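Local coordinates for DNA polymerase III beta subunit (Streptococcus pyogenes, PDB 2AVT), which probably encircles DNA as a ring-shaped dimer and tethers the replicative polymerase to its template, so that long stretches are copied without dissociation, at residues Arg184-Leu189 with Phe368-Thr373; Ile28-Ser33 with Ala74-Ala79; Phe279-Ala284 with Ala301-Pro306. One frame throughout, in Å; residues are numbered along the deposited sequence.

Contact 1 (Arg184-Leu189 with Phe368-Thr373); sequences RMSQRL and FIQLIT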
# COMPACT_ATOMS: atom_id res chain seq x y z
N ARG A 184 -29.41 -1.18 1.46
CA ARG A 184 -29.25 0.21 1.85
C ARG A 184 -29.34 1.06 0.59
O ARG A 184 -29.14 0.57 -0.52
CB ARG A 184 -27.90 0.39 2.57
CG ARG A 184 -26.67 0.11 1.73
CD ARG A 184 -25.58 -0.29 2.71
NE ARG A 184 -24.22 0.04 2.30
CZ ARG A 184 -23.72 -0.20 1.10
NH1 ARG A 184 -24.46 -0.77 0.16
NH2 ARG A 184 -22.45 0.11 0.85
N MET A 185 -29.63 2.34 0.77
CA MET A 185 -29.83 3.25 -0.35
C MET A 185 -29.38 4.66 0.01
O MET A 185 -29.43 5.04 1.17
CB MET A 185 -31.31 3.24 -0.71
CG MET A 185 -31.74 4.29 -1.70
SD MET A 185 -33.54 4.24 -1.91
CE MET A 185 -34.03 5.18 -0.52
N SER A 186 -28.97 5.41 -1.01
CA SER A 186 -28.52 6.78 -0.84
C SER A 186 -29.11 7.62 -1.97
O SER A 186 -29.03 7.24 -3.14
CB SER A 186 -27.00 6.85 -0.89
OG SER A 186 -26.56 8.15 -0.54
N GLN A 187 -29.70 8.76 -1.60
CA GLN A 187 -30.32 9.66 -2.57
C GLN A 187 -29.99 11.15 -2.39
O GLN A 187 -29.98 11.68 -1.28
CB GLN A 187 -31.84 9.50 -2.52
CG GLN A 187 -32.60 10.45 -3.43
CD GLN A 187 -34.06 10.56 -3.04
OE1 GLN A 187 -34.42 11.17 -2.03
NE2 GLN A 187 -34.92 9.95 -3.84
N ARG A 188 -29.75 11.82 -3.52
CA ARG A 188 -29.44 13.24 -3.52
C ARG A 188 -30.37 13.95 -4.49
O ARG A 188 -30.43 13.60 -5.67
CB ARG A 188 -27.98 13.47 -3.93
CG ARG A 188 -27.52 14.93 -3.92
CD ARG A 188 -27.47 15.51 -2.50
NE ARG A 188 -27.16 16.94 -2.49
CZ ARG A 188 -25.97 17.46 -2.78
NH1 ARG A 188 -24.96 16.67 -3.09
NH2 ARG A 188 -25.80 18.78 -2.76
N LEU A 189 -31.10 14.94 -4.00
CA LEU A 189 -32.02 15.71 -4.84
C LEU A 189 -31.50 17.13 -4.96
O LEU A 189 -31.04 17.72 -3.99
CB LEU A 189 -33.42 15.74 -4.24
CG LEU A 189 -34.12 14.43 -3.93
CD1 LEU A 189 -35.55 14.74 -3.49
CD2 LEU A 189 -34.14 13.53 -5.16
N PHE A 368 -29.99 15.37 1.24
CA PHE A 368 -29.29 14.09 1.18
C PHE A 368 -29.94 13.12 2.16
O PHE A 368 -29.85 13.28 3.37
CB PHE A 368 -27.82 14.33 1.53
CG PHE A 368 -26.97 13.08 1.53
CD1 PHE A 368 -27.22 12.05 0.64
CD2 PHE A 368 -25.89 12.98 2.39
CE1 PHE A 368 -26.39 10.93 0.60
CE2 PHE A 368 -25.06 11.87 2.36
CZ PHE A 368 -25.31 10.84 1.47
N ILE A 369 -30.59 12.10 1.61
CA ILE A 369 -31.26 11.09 2.42
C ILE A 369 -30.69 9.70 2.15
O ILE A 369 -30.50 9.32 1.00
CB ILE A 369 -32.76 11.05 2.09
CG1 ILE A 369 -33.42 12.37 2.49
CG2 ILE A 369 -33.39 9.86 2.81
CD1 ILE A 369 -34.86 12.50 2.01
N GLN A 370 -30.41 8.97 3.22
CA GLN A 370 -29.90 7.60 3.11
C GLN A 370 -30.87 6.69 3.85
O GLN A 370 -31.41 7.07 4.89
CB GLN A 370 -28.50 7.48 3.70
CG GLN A 370 -27.44 8.29 2.95
CD GLN A 370 -26.06 8.12 3.54
OE1 GLN A 370 -25.38 7.13 3.27
NE2 GLN A 370 -25.65 9.07 4.37
N LEU A 371 -31.08 5.50 3.30
CA LEU A 371 -32.01 4.52 3.86
C LEU A 371 -31.27 3.20 4.16
O LEU A 371 -30.54 2.70 3.32
CB LEU A 371 -33.13 4.29 2.84
CG LEU A 371 -34.51 3.73 3.21
CD1 LEU A 371 -35.26 4.73 4.06
CD2 LEU A 371 -35.30 3.45 1.93
N ILE A 372 -31.47 2.66 5.36
CA ILE A 372 -30.83 1.41 5.76
C ILE A 372 -31.85 0.41 6.29
O ILE A 372 -32.58 0.70 7.23
CB ILE A 372 -29.79 1.62 6.87
CG1 ILE A 372 -28.60 2.43 6.34
CG2 ILE A 372 -29.32 0.27 7.40
CD1 ILE A 372 -27.58 2.77 7.42
N THR A 373 -31.89 -0.77 5.67
CA THR A 373 -32.82 -1.81 6.10
C THR A 373 -32.25 -2.56 7.29
O THR A 373 -31.09 -2.99 7.28
CB THR A 373 -33.09 -2.79 4.96
OG1 THR A 373 -33.69 -2.09 3.86
CG2 THR A 373 -34.00 -3.91 5.43

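Contact 2 (Ile28-Ser33 with Ala74-Ala79); sequences IPILSS and AILLEA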
# COMPACT_ATOMS: atom_id res chain seq x y z
N ILE A 28 -9.18 -7.67 -24.14
CA ILE A 28 -8.91 -7.15 -25.48
C ILE A 28 -7.49 -6.60 -25.26
O ILE A 28 -7.31 -5.54 -24.65
CB ILE A 28 -9.90 -6.01 -25.85
CG1 ILE A 28 -11.34 -6.56 -25.83
CG2 ILE A 28 -9.56 -5.44 -27.22
CD1 ILE A 28 -12.41 -5.54 -26.26
N PRO A 29 -6.47 -7.34 -25.73
CA PRO A 29 -5.06 -6.96 -25.58
C PRO A 29 -4.64 -5.53 -25.90
O PRO A 29 -3.88 -4.93 -25.14
CB PRO A 29 -4.31 -7.99 -26.44
CG PRO A 29 -5.26 -9.18 -26.46
CD PRO A 29 -6.59 -8.48 -26.66
N ILE A 30 -5.10 -4.98 -27.02
CA ILE A 30 -4.72 -3.63 -27.41
C ILE A 30 -5.12 -2.54 -26.40
O ILE A 30 -4.57 -1.44 -26.43
CB ILE A 30 -5.28 -3.29 -28.81
CG1 ILE A 30 -4.51 -2.11 -29.40
CG2 ILE A 30 -6.79 -2.99 -28.74
CD1 ILE A 30 -3.03 -2.41 -29.65
N LEU A 31 -6.04 -2.84 -25.49
CA LEU A 31 -6.47 -1.82 -24.53
C LEU A 31 -5.44 -1.56 -23.43
O LEU A 31 -5.63 -0.67 -22.60
CB LEU A 31 -7.83 -2.19 -23.91
CG LEU A 31 -9.00 -2.23 -24.90
CD1 LEU A 31 -10.30 -2.48 -24.14
CD2 LEU A 31 -9.08 -0.91 -25.67
N SER A 32 -4.38 -2.36 -23.39
CA SER A 32 -3.31 -2.16 -22.40
C SER A 32 -2.44 -0.98 -22.86
O SER A 32 -1.60 -0.48 -22.12
CB SER A 32 -2.42 -3.40 -22.31
OG SER A 32 -1.76 -3.61 -23.55
N SER A 33 -2.63 -0.55 -24.10
CA SER A 33 -1.80 0.53 -24.60
C SER A 33 -2.38 1.93 -24.44
O SER A 33 -3.60 2.12 -24.26
CB SER A 33 -1.45 0.27 -26.06
OG SER A 33 -2.61 0.26 -26.86
N ALA A 74 0.81 9.66 -34.83
CA ALA A 74 -0.01 8.91 -33.90
C ALA A 74 0.62 7.54 -33.66
O ALA A 74 1.08 6.88 -34.60
CB ALA A 74 -1.42 8.77 -34.45
N ILE A 75 0.66 7.11 -32.41
CA ILE A 75 1.27 5.83 -32.08
C ILE A 75 0.69 5.24 -30.81
O ILE A 75 0.14 5.97 -29.98
CB ILE A 75 2.82 5.97 -31.92
CG1 ILE A 75 3.48 4.59 -31.88
CG2 ILE A 75 3.16 6.72 -30.64
CD1 ILE A 75 4.99 4.66 -31.72
N LEU A 76 0.81 3.92 -30.68
CA LEU A 76 0.35 3.18 -29.50
C LEU A 76 1.57 2.57 -28.79
O LEU A 76 2.45 1.98 -29.43
CB LEU A 76 -0.59 2.04 -29.90
CG LEU A 76 -1.85 2.32 -30.74
CD1 LEU A 76 -2.63 1.01 -30.93
CD2 LEU A 76 -2.72 3.35 -30.02
N LEU A 77 1.60 2.68 -27.47
CA LEU A 77 2.69 2.14 -26.66
C LEU A 77 2.07 1.49 -25.43
O LEU A 77 1.00 1.93 -24.98
CB LEU A 77 3.63 3.29 -26.21
CG LEU A 77 4.37 4.05 -27.31
CD1 LEU A 77 5.00 5.34 -26.75
CD2 LEU A 77 5.44 3.14 -27.89
N GLU A 78 2.69 0.44 -24.89
CA GLU A 78 2.14 -0.20 -23.69
C GLU A 78 2.16 0.87 -22.62
O GLU A 78 3.22 1.41 -22.28
CB GLU A 78 3.00 -1.39 -23.25
CG GLU A 78 2.89 -2.61 -24.14
CD GLU A 78 1.48 -3.16 -24.20
OE1 GLU A 78 0.82 -3.19 -23.15
OE2 GLU A 78 1.05 -3.58 -25.29
N ALA A 79 0.99 1.19 -22.08
CA ALA A 79 0.85 2.24 -21.07
C ALA A 79 1.74 2.21 -19.82
O ALA A 79 2.56 3.10 -19.61
CB ALA A 79 -0.60 2.36 -20.66
O HOH W 1 -1.49 -3.40 -26.15

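Contact 3 (Phe279-Ala284 with Ala301-Pro306); sequences FLISNA and AHVNSP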
# COMPACT_ATOMS: atom_id res chain seq x y z
N PHE A 279 -18.46 -3.39 14.67
CA PHE A 279 -18.14 -4.21 13.51
C PHE A 279 -17.02 -5.21 13.82
O PHE A 279 -17.06 -6.34 13.34
CB PHE A 279 -17.72 -3.32 12.34
CG PHE A 279 -17.40 -4.09 11.08
CD1 PHE A 279 -18.37 -4.88 10.49
CD2 PHE A 279 -16.15 -4.01 10.51
CE1 PHE A 279 -18.08 -5.60 9.34
CE2 PHE A 279 -15.85 -4.72 9.36
CZ PHE A 279 -16.82 -5.52 8.77
N LEU A 280 -16.04 -4.79 14.61
CA LEU A 280 -14.93 -5.68 14.96
C LEU A 280 -15.38 -6.96 15.65
O LEU A 280 -14.62 -7.93 15.71
CB LEU A 280 -13.92 -4.94 15.85
CG LEU A 280 -13.08 -3.88 15.14
CD1 LEU A 280 -12.15 -3.20 16.13
CD2 LEU A 280 -12.29 -4.53 14.00
N ILE A 281 -16.60 -6.98 16.16
CA ILE A 281 -17.11 -8.17 16.84
C ILE A 281 -18.19 -8.85 16.02
O ILE A 281 -18.21 -10.08 15.90
CB ILE A 281 -17.67 -7.82 18.23
CG1 ILE A 281 -16.60 -7.13 19.06
CG2 ILE A 281 -18.17 -9.08 18.92
CD1 ILE A 281 -15.31 -7.90 19.18
N SER A 282 -19.09 -8.06 15.45
CA SER A 282 -20.18 -8.60 14.65
C SER A 282 -19.64 -9.24 13.38
O SER A 282 -20.26 -10.14 12.80
CB SER A 282 -21.16 -7.49 14.27
OG SER A 282 -20.62 -6.62 13.29
N ASN A 283 -18.47 -8.76 12.93
CA ASN A 283 -17.86 -9.28 11.72
C ASN A 283 -17.40 -10.73 11.91
O ASN A 283 -17.26 -11.48 10.94
CB ASN A 283 -16.69 -8.39 11.30
CG ASN A 283 -16.22 -8.67 9.89
OD1 ASN A 283 -17.02 -8.68 8.95
ND2 ASN A 283 -14.92 -8.90 9.73
N ALA A 284 -17.17 -11.11 13.16
CA ALA A 284 -16.73 -12.46 13.48
C ALA A 284 -17.79 -13.44 13.00
O ALA A 284 -17.48 -14.47 12.39
CB ALA A 284 -16.51 -12.61 14.98
N ALA A 301 -25.32 0.54 22.31
CA ALA A 301 -25.04 -0.41 21.24
C ALA A 301 -24.63 -1.74 21.86
O ALA A 301 -23.95 -1.78 22.88
CB ALA A 301 -23.92 0.12 20.35
N HIS A 302 -25.05 -2.83 21.23
CA HIS A 302 -24.75 -4.15 21.76
C HIS A 302 -24.46 -5.17 20.67
O HIS A 302 -25.14 -5.22 19.64
CB HIS A 302 -25.92 -4.64 22.61
CG HIS A 302 -26.39 -3.64 23.61
ND1 HIS A 302 -25.64 -3.25 24.70
CD2 HIS A 302 -27.53 -2.90 23.67
CE1 HIS A 302 -26.29 -2.33 25.38
NE2 HIS A 302 -27.44 -2.10 24.77
N VAL A 303 -23.44 -5.98 20.90
CA VAL A 303 -23.06 -7.03 19.97
C VAL A 303 -22.66 -8.22 20.82
O VAL A 303 -22.02 -8.06 21.86
CB VAL A 303 -21.87 -6.62 19.09
CG1 VAL A 303 -21.48 -7.77 18.17
CG2 VAL A 303 -22.24 -5.40 18.26
N ASN A 304 -23.03 -9.42 20.38
CA ASN A 304 -22.66 -10.60 21.15
C ASN A 304 -22.25 -11.75 20.25
O ASN A 304 -23.09 -12.41 19.65
CB ASN A 304 -23.83 -11.04 22.03
CG ASN A 304 -23.39 -11.99 23.13
OD1 ASN A 304 -22.71 -12.99 22.87
ND2 ASN A 304 -23.77 -11.69 24.37
N SER A 305 -20.94 -11.97 20.15
CA SER A 305 -20.42 -13.05 19.33
C SER A 305 -20.04 -14.20 20.25
O SER A 305 -19.11 -14.10 21.05
CB SER A 305 -19.19 -12.59 18.54
OG SER A 305 -19.55 -11.65 17.54
N PRO A 306 -20.79 -15.32 20.16
CA PRO A 306 -20.58 -16.52 20.96
C PRO A 306 -19.13 -17.00 21.08
O PRO A 306 -18.76 -17.62 22.07
CB PRO A 306 -21.48 -17.54 20.27
CG PRO A 306 -22.65 -16.69 19.87
CD PRO A 306 -21.97 -15.46 19.29

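Contact 1 (Arg184-Leu189 with Phe368-Thr373)
Met185 and Leu371 meet because both set CG anti to the backbone N, and Met185 then bends at its last torsion (chi3 82°), which turns CE back to the neighbouring strand. The two side chains cross obliquely. Met185 CE lies 3.6 Å from Leu371 CB and 3.3 Å from Leu371 CD2, the second distance tighter than an ordinary methyl contact. An unbranched thioether suits this place, since its flexible end can turn against a branched leucine.

On the face that also carries Gln370 and Arg188, Ser186 OG is anti to its own N (chi1 -172°) and sits in the plane of the Phe368 ring, at its edge, 3.0 Å from Phe368 CE1. Gln187 O comes to the same edge, 3.4 Å from Phe368 CD1, so the slightly positive ring hydrogens face two oxygens. The Ser186 hydroxyl is hydrogen-bonded to Glu148 O, at the end of helix 139-149.

The backbones are paired in regular antiparallel fashion. Met185 N to Leu371 O and Leu371 N to Met185 O are both 2.7 Å; Gln187 and Ile369 form the next hydrogen-bonded pair. The strands come from the central and C-terminal domains of the beta subunit, so one sheet continues across the domain boundary, as in other members of this family.

Helices take up several polar ends of the Ser186 face: Arg188 forms a salt bridge with Glu148, Arg184 with Glu336 and also with Asp181, outside the helices, and Gln370 OE1 a hydrogen bond with Ser337. On the reverse face, Leu371 rests on Thr358 and Pro356, and Met185 on Val178 and Thr252.

Contact 2 (Ile28-Ser33 with Ala74-Ala79)
Ser32 and Glu78 face each other through their polar ends. Glu78 CB points away from the 3-10 turn, but the chain bends at chi2 (-61°) and swings the carboxylate back, leaving Glu78 OE1 only 2.6 Å from Ser32 OG. A water bridges the same two side chains, giving one hydrogen to Ser32 OG and the other to Glu78 OE2, at 2.7 Å from the latter. A short hydroxyl opposite a longer, flexible acid suits a close approach with a water beside it.

Ile30 and Leu76 form the apolar side of the contact. Their chains cross at about a right angle, Ile30 CD1 resting 3.7 Å from Leu76 CD1. Between the two regions lies Ser33, whose OG turns inward to its own turn and donates to Ile30 O at 2.6 Å; Ser33 N donates to that carbonyl too, so two bonds grip it. Serine suits the place because its short OG reaches back to Ile30 O. Across the contact, Ser33 CB lies 3.2 Å from Leu77 O.

The backbone completes the junction. Ala79 N, in the first turn of a helix whose N-cap position is Glu78, donates to Ser32 O at 3.1 Å.

Ser33 and Glu78 form a non-hydrogen-bonded antiparallel pair where strand 33-39 begins and strand 73-78 ends. The latter is an outermost strand of its sheet within this chain; Leu77 packs on Val104 of strand 103-108, and Ala79 opens helix 79-88 over Ile22 and Ile34.

Contact 3 (Phe279-Ala284 with Ala301-Pro306)
Val303 is the first residue of strand 298-305 here to touch the end of helix 268-282. Its CG1, anti to the backbone N (chi1 177°), reaches across to Ile281 CG2 at 3.6 Å and lies equally close to Ser282 N; Ile281 and Val303 slant across each other. The same methyl stands 3.9 Å from Ser282 CB. A compact beta-branched residue suits a strand facing a helix this closely, and Val311 of the adjacent strand 309-314 flanks both Val303 and Ile281.

Asn304 turns away, and Ser305 comes round to the helix again. Its OG donates to Ile281 O at 2.6 Å, approaching from well above the carbonyl plane, 57° out of it. Ala284 N, 3.1 Å from the same Ile281 O, arrives from the opposite face, so this carbonyl near the end of the helix is held by two donors. Ser305 OG also lies 3.2 Å from Ile281 CG2, so a methyl stands beside the bond. A small hydroxyl suits this buried place, because its donor meets a main-chain oxygen.

Ile281 also packs on Phe81 of the second subunit, and Leu280 on Ile85 of that subunit. The arrangement is an alpha-beta packing of the C-terminal domain, a helix end laid against an antiparallel sheet, beside the subunit interface, consistent with the head-to-tail dimeric ring of the beta family.

In the fold
From the N terminus, contact 2 comes first: the turn before strand 33-39 returns to the end of strand 73-78 after about forty residues, within the N-terminal domain. Contact 1 opens next in the central domain and closes only with the last strand, 367-372, so it joins central and C-terminal domains in one sheet. Contact 3 is nested inside that long loop, tying helix 268-282 to the sheet containing strand 298-305. None cross. Contacts 1 and 2 lie on opposite sides of the chain's centre, their centres about 40 Å apart, whereas contacts 1 and 3 are about 25 Å apart between centres.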